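Local structure of fatty acid synthase 1, isoform A (Drosophila melanogaster, 6FN6) at residues Ala246-Arg251 with Ala624-Pro629; Val572-Lys577 with Ala581-Ile586; Val616-Gly621 with Cys637-Glu642. The protein probably builds long-chain saturated fatty acids from acetyl-CoA and malonyl-CoA with NADPH, this piece holding its dehydratase, enoylreductase and ketoreductase domains. One frame throughout, in Å; residues are numbered along the deposited sequence.

Contact 1: Ala246-Arg251 with Ala624-Pro629; sequences ANLAQR and AADALP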
loop_
_atom_site.group_PDB
_atom_site.type_symbol
_atom_site.label_atom_id
_atom_site.label_comp_id
_atom_site.label_asym_id
_atom_site.label_seq_id
_atom_site.Cartn_x
_atom_site.Cartn_y
_atom_site.Cartn_z
ATOM N N ALA A 246 -17.935 0.464 9.767
ATOM C CA ALA A 246 -18.142 -0.082 11.103
ATOM C C ALA A 246 -17.896 -1.584 11.114
ATOM O O ALA A 246 -18.322 -2.300 10.207
ATOM C CB ALA A 246 -19.548 0.230 11.599
ATOM N N ASN A 247 -17.198 -2.055 12.141
ATOM C CA ASN A 247 -16.942 -3.480 12.302
ATOM C C ASN A 247 -17.725 -4.046 13.472
ATOM O O ASN A 247 -17.954 -3.369 14.474
ATOM C CB ASN A 247 -15.451 -3.749 12.496
ATOM C CG ASN A 247 -14.708 -3.844 11.186
ATOM O OD1 ASN A 247 -14.497 -2.843 10.503
ATOM N ND2 ASN A 247 -14.312 -5.058 10.822
ATOM N N LEU A 248 -18.126 -5.301 13.328
ATOM C CA LEU A 248 -18.856 -6.006 14.367
ATOM C C LEU A 248 -17.962 -6.174 15.589
ATOM O O LEU A 248 -16.812 -6.599 15.470
ATOM C CB LEU A 248 -19.330 -7.359 13.847
ATOM C CG LEU A 248 -20.712 -7.849 14.268
ATOM C CD1 LEU A 248 -21.778 -6.833 13.918
ATOM C CD2 LEU A 248 -21.014 -9.160 13.581
ATOM N N ALA A 249 -18.491 -5.847 16.763
ATOM C CA ALA A 249 -17.709 -5.896 17.995
ATOM C C ALA A 249 -18.044 -7.114 18.849
ATOM O O ALA A 249 -19.105 -7.720 18.700
ATOM C CB ALA A 249 -17.925 -4.623 18.801
ATOM N N GLN A 250 -17.106 -7.484 19.716
ATOM C CA GLN A 250 -17.287 -8.590 20.650
ATOM C C GLN A 250 -18.276 -8.226 21.751
ATOM O O GLN A 250 -18.209 -7.137 22.324
ATOM C CB GLN A 250 -15.953 -8.993 21.284
ATOM C CG GLN A 250 -14.870 -9.388 20.295
ATOM C CD GLN A 250 -13.545 -9.679 20.979
ATOM O OE1 GLN A 250 -13.439 -9.615 22.204
ATOM N NE2 GLN A 250 -12.530 -10.006 20.190
ATOM N N ARG A 251 -19.191 -9.140 22.051
ATOM C CA ARG A 251 -20.132 -8.940 23.143
ATOM C C ARG A 251 -19.599 -9.628 24.392
ATOM O O ARG A 251 -19.177 -10.783 24.342
ATOM C CB ARG A 251 -21.517 -9.485 22.783
ATOM C CG ARG A 251 -22.168 -8.802 21.591
ATOM C CD ARG A 251 -22.485 -7.338 21.872
ATOM N NE ARG A 251 -23.446 -7.175 22.960
ATOM C CZ ARG A 251 -24.767 -7.213 22.810
ATOM N NH1 ARG A 251 -25.302 -7.417 21.613
ATOM N NH2 ARG A 251 -25.558 -7.050 23.862
ATOM N N ALA A 624 -15.944 -12.021 11.968
ATOM C CA ALA A 624 -17.310 -11.624 12.288
ATOM C C ALA A 624 -18.284 -12.379 11.391
ATOM O O ALA A 624 -17.866 -13.078 10.469
ATOM C CB ALA A 624 -17.483 -10.122 12.131
ATOM N N ALA A 625 -19.578 -12.233 11.653
ATOM C CA ALA A 625 -20.586 -12.911 10.845
ATOM C C ALA A 625 -20.956 -12.134 9.579
ATOM O O ALA A 625 -21.376 -12.730 8.586
ATOM C CB ALA A 625 -21.832 -13.163 11.682
ATOM N N ASP A 626 -20.794 -10.815 9.604
ATOM C CA ASP A 626 -21.154 -9.993 8.450
ATOM C C ASP A 626 -20.315 -10.374 7.228
ATOM O O ASP A 626 -20.748 -10.209 6.086
ATOM C CB ASP A 626 -20.994 -8.503 8.769
ATOM C CG ASP A 626 -19.619 -8.160 9.305
ATOM O OD1 ASP A 626 -18.679 -8.959 9.108
ATOM O OD2 ASP A 626 -19.476 -7.081 9.920
ATOM N N ALA A 627 -19.114 -10.885 7.478
ATOM C CA ALA A 627 -18.206 -11.279 6.407
ATOM C C ALA A 627 -18.753 -12.480 5.642
ATOM O O ALA A 627 -18.469 -12.652 4.456
ATOM C CB ALA A 627 -16.830 -11.591 6.968
ATOM N N LEU A 628 -19.527 -13.314 6.331
ATOM C CA LEU A 628 -20.068 -14.531 5.733
ATOM C C LEU A 628 -20.873 -14.207 4.478
ATOM O O LEU A 628 -21.706 -13.299 4.491
ATOM C CB LEU A 628 -20.947 -15.280 6.734
ATOM C CG LEU A 628 -20.252 -15.761 8.009
ATOM C CD1 LEU A 628 -21.276 -16.309 8.993
ATOM C CD2 LEU A 628 -19.195 -16.805 7.691
ATOM N N PRO A 629 -20.626 -14.947 3.383
ATOM C CA PRO A 629 -21.325 -14.634 2.130
ATOM C C PRO A 629 -22.847 -14.728 2.243
ATOM O O PRO A 629 -23.372 -15.589 2.945
ATOM C CB PRO A 629 -20.783 -15.686 1.153
ATOM C CG PRO A 629 -20.284 -16.794 2.010
ATOM C CD PRO A 629 -19.772 -16.140 3.252
#
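L248 and A624 mark the point where the two backbones come nearest, with 6.2 Å between their CA atoms. L248 is the last residue of a strand that begins before A246. From A249 to R251 the chain runs on as loop. The other segment has no strand to pair with it. A625 to L628 form a type I beta turn, closed by a hydrogen bond from L628 N to A625 O of 3.0 Å. No hydrogen bond passes between the segments; L248 meets the turn by van der Waals contact, partly with its backbone.

L248 carries most of it. Its CB bond points toward the turn, and L248 CB lies 3.7 Å from A624 CB. The branch ending in L248 CD2 reaches further along. It comes to 3.9 Å from A625 N and also rests near the A624 methyl.

The contact joins two domains. L248 ends a strand of the C-terminal hotdog fold of the dehydratase, as predicted for this region, while A624-P629 lies in a loop of the enoylreductase part. Little surface is buried, and none of the touching residues is fully enclosed.

D626 approaches the same CB of L248. Its CG sits between the backbone N and the carbonyl carbon (chi1 53°), which places OD2 near L248. D626 OD2 stands 3.9 Å from L248 CB, an approach to an apolar carbon. Y191 of strand 191-201 touches the side chains of both L248 and D626. On the dehydratase side, N247 OD1 is hydrogen-bonded to T194 OG1, and R251 forms a salt bridge with D27.

Contact 2: Val572-Lys577 with Ala581-Ile586; sequences VNALVK and ASLKWI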
loop_
_atom_site.group_PDB
_atom_site.type_symbol
_atom_site.label_atom_id
_atom_site.label_comp_id
_atom_site.label_asym_id
_atom_site.label_seq_id
_atom_site.Cartn_x
_atom_site.Cartn_y
_atom_site.Cartn_z
ATOM N N VAL A 572 -23.990 -29.101 13.285
ATOM C CA VAL A 572 -23.126 -28.672 14.373
ATOM C C VAL A 572 -23.235 -27.164 14.518
ATOM O O VAL A 572 -23.297 -26.438 13.524
ATOM C CB VAL A 572 -21.670 -29.114 14.140
ATOM C CG1 VAL A 572 -20.756 -28.592 15.248
ATOM C CG2 VAL A 572 -21.590 -30.631 14.051
ATOM N N ASN A 573 -23.261 -26.697 15.761
ATOM C CA ASN A 573 -23.359 -25.273 16.034
ATOM C C ASN A 573 -22.498 -24.891 17.229
ATOM O O ASN A 573 -22.391 -25.645 18.196
ATOM C CB ASN A 573 -24.815 -24.884 16.297
ATOM C CG ASN A 573 -25.006 -23.385 16.422
ATOM O OD1 ASN A 573 -24.205 -22.599 15.915
ATOM N ND2 ASN A 573 -26.070 -22.982 17.108
ATOM N N ALA A 574 -21.878 -23.719 17.145
ATOM C CA ALA A 574 -21.150 -23.149 18.269
ATOM C C ALA A 574 -22.076 -22.198 19.016
ATOM O O ALA A 574 -22.340 -21.090 18.550
ATOM C CB ALA A 574 -19.903 -22.428 17.791
ATOM N N LEU A 575 -22.574 -22.636 20.167
ATOM C CA LEU A 575 -23.567 -21.865 20.909
ATOM C C LEU A 575 -23.002 -20.546 21.439
ATOM O O LEU A 575 -23.622 -19.493 21.287
ATOM C CB LEU A 575 -24.106 -22.707 22.065
ATOM C CG LEU A 575 -24.625 -24.094 21.669
ATOM C CD1 LEU A 575 -25.223 -24.815 22.869
ATOM C CD2 LEU A 575 -25.638 -24.015 20.528
ATOM N N VAL A 576 -21.823 -20.605 22.053
ATOM C CA VAL A 576 -21.124 -19.405 22.501
ATOM C C VAL A 576 -19.748 -19.409 21.839
ATOM O O VAL A 576 -18.966 -20.346 21.996
ATOM C CB VAL A 576 -21.053 -19.313 24.048
ATOM C CG1 VAL A 576 -20.114 -20.353 24.638
ATOM C CG2 VAL A 576 -20.646 -17.906 24.472
ATOM N N LYS A 577 -19.476 -18.360 21.074
ATOM C CA LYS A 577 -18.269 -18.286 20.259
ATOM C C LYS A 577 -16.957 -18.413 21.035
ATOM O O LYS A 577 -16.039 -19.095 20.584
ATOM C CB LYS A 577 -18.276 -16.968 19.484
ATOM C CG LYS A 577 -19.315 -16.939 18.375
ATOM C CD LYS A 577 -19.379 -15.593 17.679
ATOM C CE LYS A 577 -20.420 -15.606 16.570
ATOM N NZ LYS A 577 -20.740 -14.242 16.072
ATOM N N ALA A 581 -15.962 -25.589 23.589
ATOM C CA ALA A 581 -16.688 -26.675 24.234
ATOM C C ALA A 581 -18.173 -26.576 23.885
ATOM O O ALA A 581 -18.934 -27.526 24.074
ATOM C CB ALA A 581 -16.486 -26.635 25.740
ATOM N N SER A 582 -18.576 -25.413 23.384
ATOM C CA SER A 582 -19.966 -25.153 23.040
ATOM C C SER A 582 -20.373 -25.846 21.738
ATOM O O SER A 582 -21.555 -25.884 21.394
ATOM C CB SER A 582 -20.201 -23.647 22.925
ATOM O OG SER A 582 -19.367 -23.077 21.934
ATOM N N LEU A 583 -19.398 -26.375 21.004
ATOM C CA LEU A 583 -19.689 -27.087 19.762
ATOM C C LEU A 583 -20.508 -28.342 20.042
ATOM O O LEU A 583 -20.028 -29.280 20.677
ATOM C CB LEU A 583 -18.397 -27.458 19.033
ATOM C CG LEU A 583 -17.657 -26.302 18.360
ATOM C CD1 LEU A 583 -16.231 -26.699 18.024
ATOM C CD2 LEU A 583 -18.398 -25.860 17.108
ATOM N N LYS A 584 -21.749 -28.352 19.567
ATOM C CA LYS A 584 -22.633 -29.487 19.793
ATOM C C LYS A 584 -23.543 -29.720 18.588
ATOM O O LYS A 584 -23.813 -28.803 17.814
ATOM C CB LYS A 584 -23.483 -29.260 21.050
ATOM C CG LYS A 584 -22.693 -29.223 22.358
ATOM C CD LYS A 584 -23.625 -29.131 23.562
ATOM C CE LYS A 584 -22.873 -29.225 24.884
ATOM N NZ LYS A 584 -22.090 -27.993 25.188
ATOM N N TRP A 585 -23.999 -30.957 18.425
ATOM C CA TRP A 585 -24.951 -31.285 17.372
ATOM C C TRP A 585 -26.337 -30.787 17.757
ATOM O O TRP A 585 -26.766 -30.937 18.901
ATOM C CB TRP A 585 -24.982 -32.790 17.113
ATOM C CG TRP A 585 -23.740 -33.313 16.469
ATOM C CD1 TRP A 585 -22.613 -33.758 17.097
ATOM C CD2 TRP A 585 -23.498 -33.451 15.064
ATOM N NE1 TRP A 585 -21.683 -34.162 16.168
ATOM C CE2 TRP A 585 -22.203 -33.984 14.913
ATOM C CE3 TRP A 585 -24.251 -33.175 13.920
ATOM C CZ2 TRP A 585 -21.646 -34.245 13.663
ATOM C CZ3 TRP A 585 -23.696 -33.434 12.682
ATOM C CH2 TRP A 585 -22.408 -33.963 12.563
ATOM N N ILE A 586 -27.035 -30.200 16.791
ATOM C CA ILE A 586 -28.374 -29.678 17.021
ATOM C C ILE A 586 -29.330 -30.321 16.034
ATOM O O ILE A 586 -28.996 -30.499 14.865
ATOM C CB ILE A 586 -28.403 -28.146 16.885
ATOM C CG1 ILE A 586 -27.357 -27.498 17.799
ATOM C CG2 ILE A 586 -29.800 -27.607 17.178
ATOM C CD1 ILE A 586 -27.560 -27.763 19.278
#
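V572-A574 and L583-I586 pair as the two antiparallel strands of a beta hairpin. N573 and K584 are the hydrogen-bonded pair. N573 N donates to K584 O at 3.0 Å, and K584 N returns a bond to N573 O at 3.1 Å; both are fairly straight. V572 with W585 and A574 with L583 are the non-hydrogen-bonded pairs on either side.

The apolar contacts lie mostly on the face bearing V572, A574, L583 and W585. V572 CG2 stands over the centre of the W585 six-membered ring, 3.4 Å from its centroid and 6° off the normal, a CH-pi contact. With CG1 anti to the backbone N (chi1 177°), the other methyl is directed to L583 CD2, which also meets A574 CB at 3.8 Å. V876 of helix 876-885 touches both V572 and W585. Without the W585 indole, as with an alanine here, V572 CG2 would probably face a gap and D873 O would lose its N-H donor. On the other face, N573 CB packs against I586 CG1 at 3.9 Å.

At the turn, S582 OG is hydrogen-bonded to D579 O. V576 O also lies 2.8 Å from S582 OG, and the one proton is not assigned between them.

Contact 3: Val616-Gly621 with Cys637-Glu642; sequences VMLTSG and CVLGLE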
loop_
_atom_site.group_PDB
_atom_site.type_symbol
_atom_site.label_atom_id
_atom_site.label_comp_id
_atom_site.label_asym_id
_atom_site.label_seq_id
_atom_site.Cartn_x
_atom_site.Cartn_y
_atom_site.Cartn_z
ATOM N N VAL A 616 -13.083 -22.370 11.865
ATOM C CA VAL A 616 -12.378 -22.082 13.106
ATOM C C VAL A 616 -12.491 -20.598 13.433
ATOM O O VAL A 616 -12.798 -20.224 14.563
ATOM C CB VAL A 616 -10.897 -22.506 13.024
ATOM C CG1 VAL A 616 -10.191 -22.261 14.357
ATOM C CG2 VAL A 616 -10.775 -23.963 12.618
ATOM N N MET A 617 -12.244 -19.756 12.433
ATOM C CA MET A 617 -12.254 -18.311 12.626
ATOM C C MET A 617 -13.635 -17.844 13.067
ATOM O O MET A 617 -13.758 -17.002 13.955
ATOM C CB MET A 617 -11.836 -17.590 11.341
ATOM C CG MET A 617 -10.378 -17.801 10.952
ATOM S SD MET A 617 -9.216 -17.239 12.209
ATOM C CE MET A 617 -7.660 -17.768 11.496
ATOM N N LEU A 618 -14.673 -18.391 12.444
ATOM C CA LEU A 618 -16.039 -18.034 12.802
ATOM C C LEU A 618 -16.351 -18.452 14.233
ATOM O O LEU A 618 -16.881 -17.666 15.016
ATOM C CB LEU A 618 -17.035 -18.681 11.841
ATOM C CG LEU A 618 -18.506 -18.296 12.021
ATOM C CD1 LEU A 618 -18.705 -16.785 12.053
ATOM C CD2 LEU A 618 -19.351 -18.920 10.927
ATOM N N THR A 619 -16.018 -19.694 14.569
ATOM C CA THR A 619 -16.300 -20.227 15.896
ATOM C C THR A 619 -15.550 -19.442 16.968
ATOM O O THR A 619 -16.117 -19.099 18.004
ATOM C CB THR A 619 -15.922 -21.721 15.995
ATOM O OG1 THR A 619 -16.692 -22.476 15.052
ATOM C CG2 THR A 619 -16.184 -22.263 17.402
ATOM N N SER A 620 -14.278 -19.154 16.714
ATOM C CA SER A 620 -13.445 -18.453 17.687
ATOM C C SER A 620 -13.855 -16.991 17.843
ATOM O O SER A 620 -13.670 -16.398 18.905
ATOM C CB SER A 620 -11.972 -18.534 17.281
ATOM O OG SER A 620 -11.725 -17.790 16.101
ATOM N N GLY A 621 -14.409 -16.414 16.782
ATOM C CA GLY A 621 -14.854 -15.033 16.811
ATOM C C GLY A 621 -13.871 -14.064 16.183
ATOM O O GLY A 621 -14.140 -12.864 16.098
ATOM N N CYS A 637 -27.243 -22.577 11.056
ATOM C CA CYS A 637 -26.401 -23.618 10.474
ATOM C C CYS A 637 -25.496 -23.029 9.395
ATOM O O CYS A 637 -25.939 -22.793 8.274
ATOM C CB CYS A 637 -27.273 -24.734 9.891
ATOM S SG CYS A 637 -26.416 -25.914 8.818
ATOM N N VAL A 638 -24.238 -22.764 9.743
ATOM C CA VAL A 638 -23.314 -22.110 8.817
ATOM C C VAL A 638 -21.994 -22.864 8.641
ATOM O O VAL A 638 -21.261 -22.616 7.686
ATOM C CB VAL A 638 -23.035 -20.664 9.270
ATOM C CG1 VAL A 638 -24.307 -19.843 9.219
ATOM C CG2 VAL A 638 -22.458 -20.646 10.680
ATOM N N LEU A 639 -21.685 -23.774 9.556
ATOM C CA LEU A 639 -20.418 -24.495 9.504
ATOM C C LEU A 639 -20.434 -25.531 8.382
ATOM O O LEU A 639 -21.493 -26.044 8.021
ATOM C CB LEU A 639 -20.137 -25.169 10.849
ATOM C CG LEU A 639 -20.050 -24.231 12.060
ATOM C CD1 LEU A 639 -19.972 -25.026 13.358
ATOM C CD2 LEU A 639 -18.877 -23.270 11.946
ATOM N N GLY A 640 -19.263 -25.833 7.825
ATOM C CA GLY A 640 -19.161 -26.841 6.785
ATOM C C GLY A 640 -19.082 -26.256 5.389
ATOM O O GLY A 640 -20.082 -25.773 4.860
ATOM N N LEU A 641 -17.896 -26.310 4.789
ATOM C CA LEU A 641 -17.677 -25.709 3.480
ATOM C C LEU A 641 -17.654 -26.754 2.367
ATOM O O LEU A 641 -17.883 -26.438 1.198
ATOM C CB LEU A 641 -16.363 -24.931 3.485
ATOM C CG LEU A 641 -16.397 -23.544 4.136
ATOM C CD1 LEU A 641 -14.982 -23.017 4.278
ATOM C CD2 LEU A 641 -17.259 -22.568 3.356
ATOM N N GLU A 642 -17.367 -27.998 2.735
ATOM C CA GLU A 642 -17.273 -29.085 1.766
ATOM C C GLU A 642 -17.581 -30.420 2.428
ATOM O O GLU A 642 -17.636 -30.513 3.654
ATOM C CB GLU A 642 -15.879 -29.120 1.139
ATOM C CG GLU A 642 -14.766 -29.385 2.144
ATOM C CD GLU A 642 -13.379 -29.252 1.545
ATOM O OE1 GLU A 642 -13.192 -29.627 0.369
ATOM O OE2 GLU A 642 -12.472 -28.773 2.257
#
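L618 and V638 meet through one methyl each, L618 CD2 to V638 CG2 at 3.6 Å. The two side chains cross at about a right angle. L618 has its CG anti to the backbone N (chi1 -175°). This carries the side chain out from the helix toward the loop, with CD2 as the leading atom. V638 answers with CG2. The same L618 CD2 also faces L639 CD2, at a looser 4.5 Å.

L639 lies alongside this pair. The bond from its CA to CB does not aim at the helix, but the extended side chain brings its end nearer. L639 CD2 comes to 3.9 Å from T619 OG1. T619 and L639 also cross at about a right angle. The T619 hydroxyl lies beside its backbone N (chi1 -61°) and is hydrogen-bonded to D615 O, one turn earlier in the helix. The polar atom therefore has a partner although it borders a leucine methyl.

No hydrogen bond links the segments, and the nearest CA atoms, those of L618 and L639, are 8.5 Å apart. Side chains span this distance. The helix ends at S620, and G621 leaves helical angles with positive phi; G621 N still bonds M617 O at 3.0 Å.

Here the loop leading into strand 642-646 covers one side of helix 613-620 within the enoylreductase part. Strand 570-574 adds A574 against T619 and V572 against L639, and helix 689-702 meets L641 through C690.

Contacts 1 and 3 share the region around helix 613-620 and the loop that follows it, and their centres are 13 Å apart. They touch where L628 CD1 meets L618 CD2 at 3.8 Å. Contact 2 lies about 10 Å from contact 3, centre to centre, and touches it through V572 O and L639 CD1, 3.6 Å apart. Contacts 1 and 2 do not touch; their centres are about 18 Å apart. Contact 2 lies within the stretch between the two segments of contact 1, whereas contacts 1 and 3 alternate along the chain: 246-251, 616-621, 624-629, then 637-642. Contact 3 touches both of the others, so it connects the hairpin side with the dehydratase-facing loop.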